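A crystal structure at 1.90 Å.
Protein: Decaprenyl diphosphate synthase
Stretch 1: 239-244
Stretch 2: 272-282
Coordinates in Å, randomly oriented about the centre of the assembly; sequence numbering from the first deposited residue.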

# COMPACT_ATOMS: atom_id res chain seq x y z
N ASP B 239 11.13 -22.54 -1.16
CA ASP B 239 10.52 -22.32 -2.45
C ASP B 239 9.85 -23.62 -2.93
O ASP B 239 8.77 -23.58 -3.56
CB ASP B 239 11.57 -21.87 -3.48
CG ASP B 239 12.08 -20.47 -3.22
OD1 ASP B 239 11.45 -19.74 -2.42
OD2 ASP B 239 13.11 -20.10 -3.80
N PHE B 240 10.50 -24.74 -2.62
CA PHE B 240 9.99 -26.07 -3.00
C PHE B 240 8.64 -26.32 -2.30
O PHE B 240 7.65 -26.59 -2.94
CB PHE B 240 10.99 -27.14 -2.63
CG PHE B 240 10.59 -28.53 -3.09
CD1 PHE B 240 10.57 -28.87 -4.44
CD2 PHE B 240 10.29 -29.50 -2.17
CE1 PHE B 240 10.18 -30.16 -4.84
CE2 PHE B 240 9.93 -30.79 -2.55
CZ PHE B 240 9.87 -31.11 -3.89
N ARG B 241 8.62 -26.16 -0.98
CA ARG B 241 7.33 -26.22 -0.21
C ARG B 241 6.23 -25.32 -0.75
O ARG B 241 5.07 -25.72 -0.82
CB ARG B 241 7.60 -25.92 1.26
CG ARG B 241 8.45 -27.04 1.90
CD ARG B 241 8.85 -26.80 3.39
NE ARG B 241 10.04 -27.62 3.67
CZ ARG B 241 11.29 -27.17 3.87
NH1 ARG B 241 11.57 -25.86 3.92
NH2 ARG B 241 12.28 -28.05 4.05
N GLU B 242 6.58 -24.09 -1.16
CA GLU B 242 5.59 -23.19 -1.71
C GLU B 242 5.32 -23.41 -3.19
O GLU B 242 4.51 -22.70 -3.80
CB GLU B 242 6.02 -21.74 -1.49
CG GLU B 242 6.36 -21.47 -0.06
CD GLU B 242 5.81 -20.17 0.39
OE1 GLU B 242 6.24 -19.14 -0.21
OE2 GLU B 242 4.94 -20.19 1.32
N ARG B 243 6.02 -24.39 -3.78
CA ARG B 243 5.76 -24.80 -5.15
C ARG B 243 5.99 -23.68 -6.13
O ARG B 243 5.34 -23.61 -7.19
CB ARG B 243 4.38 -25.44 -5.26
CG ARG B 243 4.24 -26.58 -4.25
CD ARG B 243 2.83 -26.78 -3.73
NE ARG B 243 1.89 -27.09 -4.80
CZ ARG B 243 0.58 -27.21 -4.63
NH1 ARG B 243 -0.19 -27.48 -5.68
NH2 ARG B 243 0.04 -27.04 -3.43
N LYS B 244 6.95 -22.82 -5.81
CA LYS B 244 7.33 -21.75 -6.72
C LYS B 244 8.10 -22.28 -7.93
O LYS B 244 8.88 -23.20 -7.80
CB LYS B 244 8.17 -20.66 -6.00
CG LYS B 244 7.35 -19.85 -5.02
CD LYS B 244 8.18 -18.80 -4.26
CE LYS B 244 7.25 -18.03 -3.26
NZ LYS B 244 7.99 -16.98 -2.49
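Stretch 2 272-282: DQQDGDLEHAM

Stretch 2 approaches stretch 1 as a loop that runs into a helix, and it meets the C-terminal end of the helix containing D239 to R241. D272 and Q273 are extended, a type II β-turn runs from Q274 to D277, and a helix starts at D277 with G276 as its N-cap. The turn is closed by D277 N to Q274 O (3.1 Å) and reinforced by the D277 side chain: with chi1 at -81° (m), D277 OD2 accepts a hydrogen bond from Q274 N at 2.8 Å, and the end of the side chain leads away from stretch 1. G276 adopts phi/psi of 97/-17, where a CB would be jammed against the carbonyl oxygen of D275.

The contact centres on F240, with F240 CA 7.0 Å from L278 CA. The CA-to-CB bond of F240 points toward stretch 2, and the t rotamer (chi1 -176°, chi2 68°) sets the ring against the first turn of the helix that begins at D277. There F240 CE2 comes within 3.5 Å of L278 N and F240 CZ within 3.7 Å of D277 O, a carbonyl already engaged by A281 N at 2.8 Å. Apolar packing completes this side of the contact: F240 CE1 lies 3.7 Å from A281 CB, and F240 CD2 lies 4.0 Å from L278 CB. The CA-to-CB bond of A281 points toward stretch 1, whereas that of L278 points sideways, and the L278 side chain (t,p) places L278 CD2 4.3 Å from R241 NH2.

Q273 supplies the polar part of the contact. The CA-to-CB bond of Q273 points toward stretch 1, and its m,t conformation (chi1 -62°, chi2 176°) brings the amide to the helix end, where Q273 NE2 donates a nearly linear hydrogen bond to F240 O (3.0 Å, 170°). F240 O also accepts a hydrogen bond from R243 N at 2.9 Å, so it serves both the helix terminus and the incoming glutamine. Q273 NE2 also lies over one face of the F240 ring, while Q273 OE1 approaches R241 CA at 3.5 Å.

Stretch 1 ends its helix in a Schellman motif, with R243 at positive phi (62/33) and K244 N bonded to D239 O at 3.0 Å. The R243 side chain lies beside the glutamine amide, with R243 CG 3.6 Å from Q273 NE2; R243 NE and R243 NH1 are hydrogen-bonded elsewhere in the structure. Together the two stretches bury 353 Å².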

# COMPACT_ATOMS: atom_id res chain seq x y z
N ASP B 272 1.69 -32.90 -3.56
CA ASP B 272 1.82 -34.07 -2.71
C ASP B 272 3.30 -34.25 -2.44
O ASP B 272 4.01 -34.97 -3.16
CB ASP B 272 1.22 -35.26 -3.44
CG ASP B 272 1.39 -36.59 -2.69
OD1 ASP B 272 1.85 -36.62 -1.52
OD2 ASP B 272 1.04 -37.63 -3.32
N GLN B 273 3.80 -33.56 -1.42
CA GLN B 273 5.21 -33.67 -1.06
C GLN B 273 5.34 -34.57 0.12
O GLN B 273 4.57 -34.47 1.05
CB GLN B 273 5.84 -32.30 -0.82
CG GLN B 273 5.80 -31.46 -2.07
CD GLN B 273 6.32 -30.03 -1.93
OE1 GLN B 273 6.79 -29.61 -0.87
NE2 GLN B 273 6.27 -29.30 -3.04
N GLN B 274 6.31 -35.47 0.08
CA GLN B 274 6.49 -36.42 1.15
C GLN B 274 7.94 -36.36 1.54
O GLN B 274 8.74 -35.74 0.88
CB GLN B 274 6.07 -37.84 0.72
CG GLN B 274 4.64 -37.90 0.07
CD GLN B 274 4.23 -39.31 -0.31
OE1 GLN B 274 4.72 -40.29 0.24
NE2 GLN B 274 3.32 -39.43 -1.28
N ASP B 275 8.28 -37.03 2.64
CA ASP B 275 9.67 -36.99 3.10
C ASP B 275 10.62 -37.52 2.07
O ASP B 275 10.38 -38.55 1.45
CB ASP B 275 9.83 -37.74 4.42
CG ASP B 275 9.28 -36.95 5.55
OD1 ASP B 275 9.94 -35.97 5.96
OD2 ASP B 275 8.16 -37.29 6.00
N GLY B 276 11.70 -36.77 1.87
CA GLY B 276 12.70 -37.12 0.88
C GLY B 276 12.53 -36.41 -0.47
O GLY B 276 13.46 -36.37 -1.26
N ASP B 277 11.36 -35.84 -0.72
CA ASP B 277 11.05 -35.24 -2.02
C ASP B 277 11.92 -34.01 -2.37
O ASP B 277 12.34 -33.86 -3.53
CB ASP B 277 9.57 -34.92 -2.14
CG ASP B 277 8.74 -36.12 -2.50
OD1 ASP B 277 9.30 -37.14 -3.00
OD2 ASP B 277 7.51 -36.03 -2.37
N LEU B 278 12.23 -33.15 -1.41
CA LEU B 278 13.22 -32.11 -1.69
C LEU B 278 14.56 -32.67 -2.19
O LEU B 278 15.14 -32.16 -3.16
CB LEU B 278 13.46 -31.19 -0.47
CG LEU B 278 14.56 -30.14 -0.58
CD1 LEU B 278 14.33 -29.16 -1.74
CD2 LEU B 278 14.68 -29.35 0.75
N GLU B 279 15.05 -33.70 -1.53
CA GLU B 279 16.33 -34.31 -1.92
C GLU B 279 16.21 -34.97 -3.28
O GLU B 279 17.14 -34.88 -4.08
CB GLU B 279 16.84 -35.27 -0.87
CG GLU B 279 17.10 -34.54 0.49
CD GLU B 279 15.87 -34.44 1.43
OE1 GLU B 279 14.69 -34.39 0.99
OE2 GLU B 279 16.10 -34.39 2.66
N HIS B 280 15.06 -35.58 -3.56
CA HIS B 280 14.82 -36.14 -4.89
C HIS B 280 14.85 -35.04 -5.92
O HIS B 280 15.39 -35.23 -6.99
CB HIS B 280 13.49 -36.88 -4.97
CG HIS B 280 13.45 -38.15 -4.19
ND1 HIS B 280 14.38 -39.15 -4.35
CD2 HIS B 280 12.56 -38.61 -3.27
CE1 HIS B 280 14.10 -40.15 -3.54
NE2 HIS B 280 13.00 -39.86 -2.87
N ALA B 281 14.26 -33.89 -5.61
CA ALA B 281 14.22 -32.79 -6.58
C ALA B 281 15.64 -32.30 -6.85
O ALA B 281 16.03 -32.06 -8.01
CB ALA B 281 13.34 -31.64 -6.06
N MET B 282 16.41 -32.14 -5.78
CA MET B 282 17.81 -31.73 -5.88
C MET B 282 18.61 -32.73 -6.74
O MET B 282 19.46 -32.32 -7.52
CB MET B 282 18.45 -31.59 -4.46
CG MET B 282 18.01 -30.30 -3.72
SD MET B 282 18.30 -30.38 -1.88
CE MET B 282 17.63 -28.81 -1.51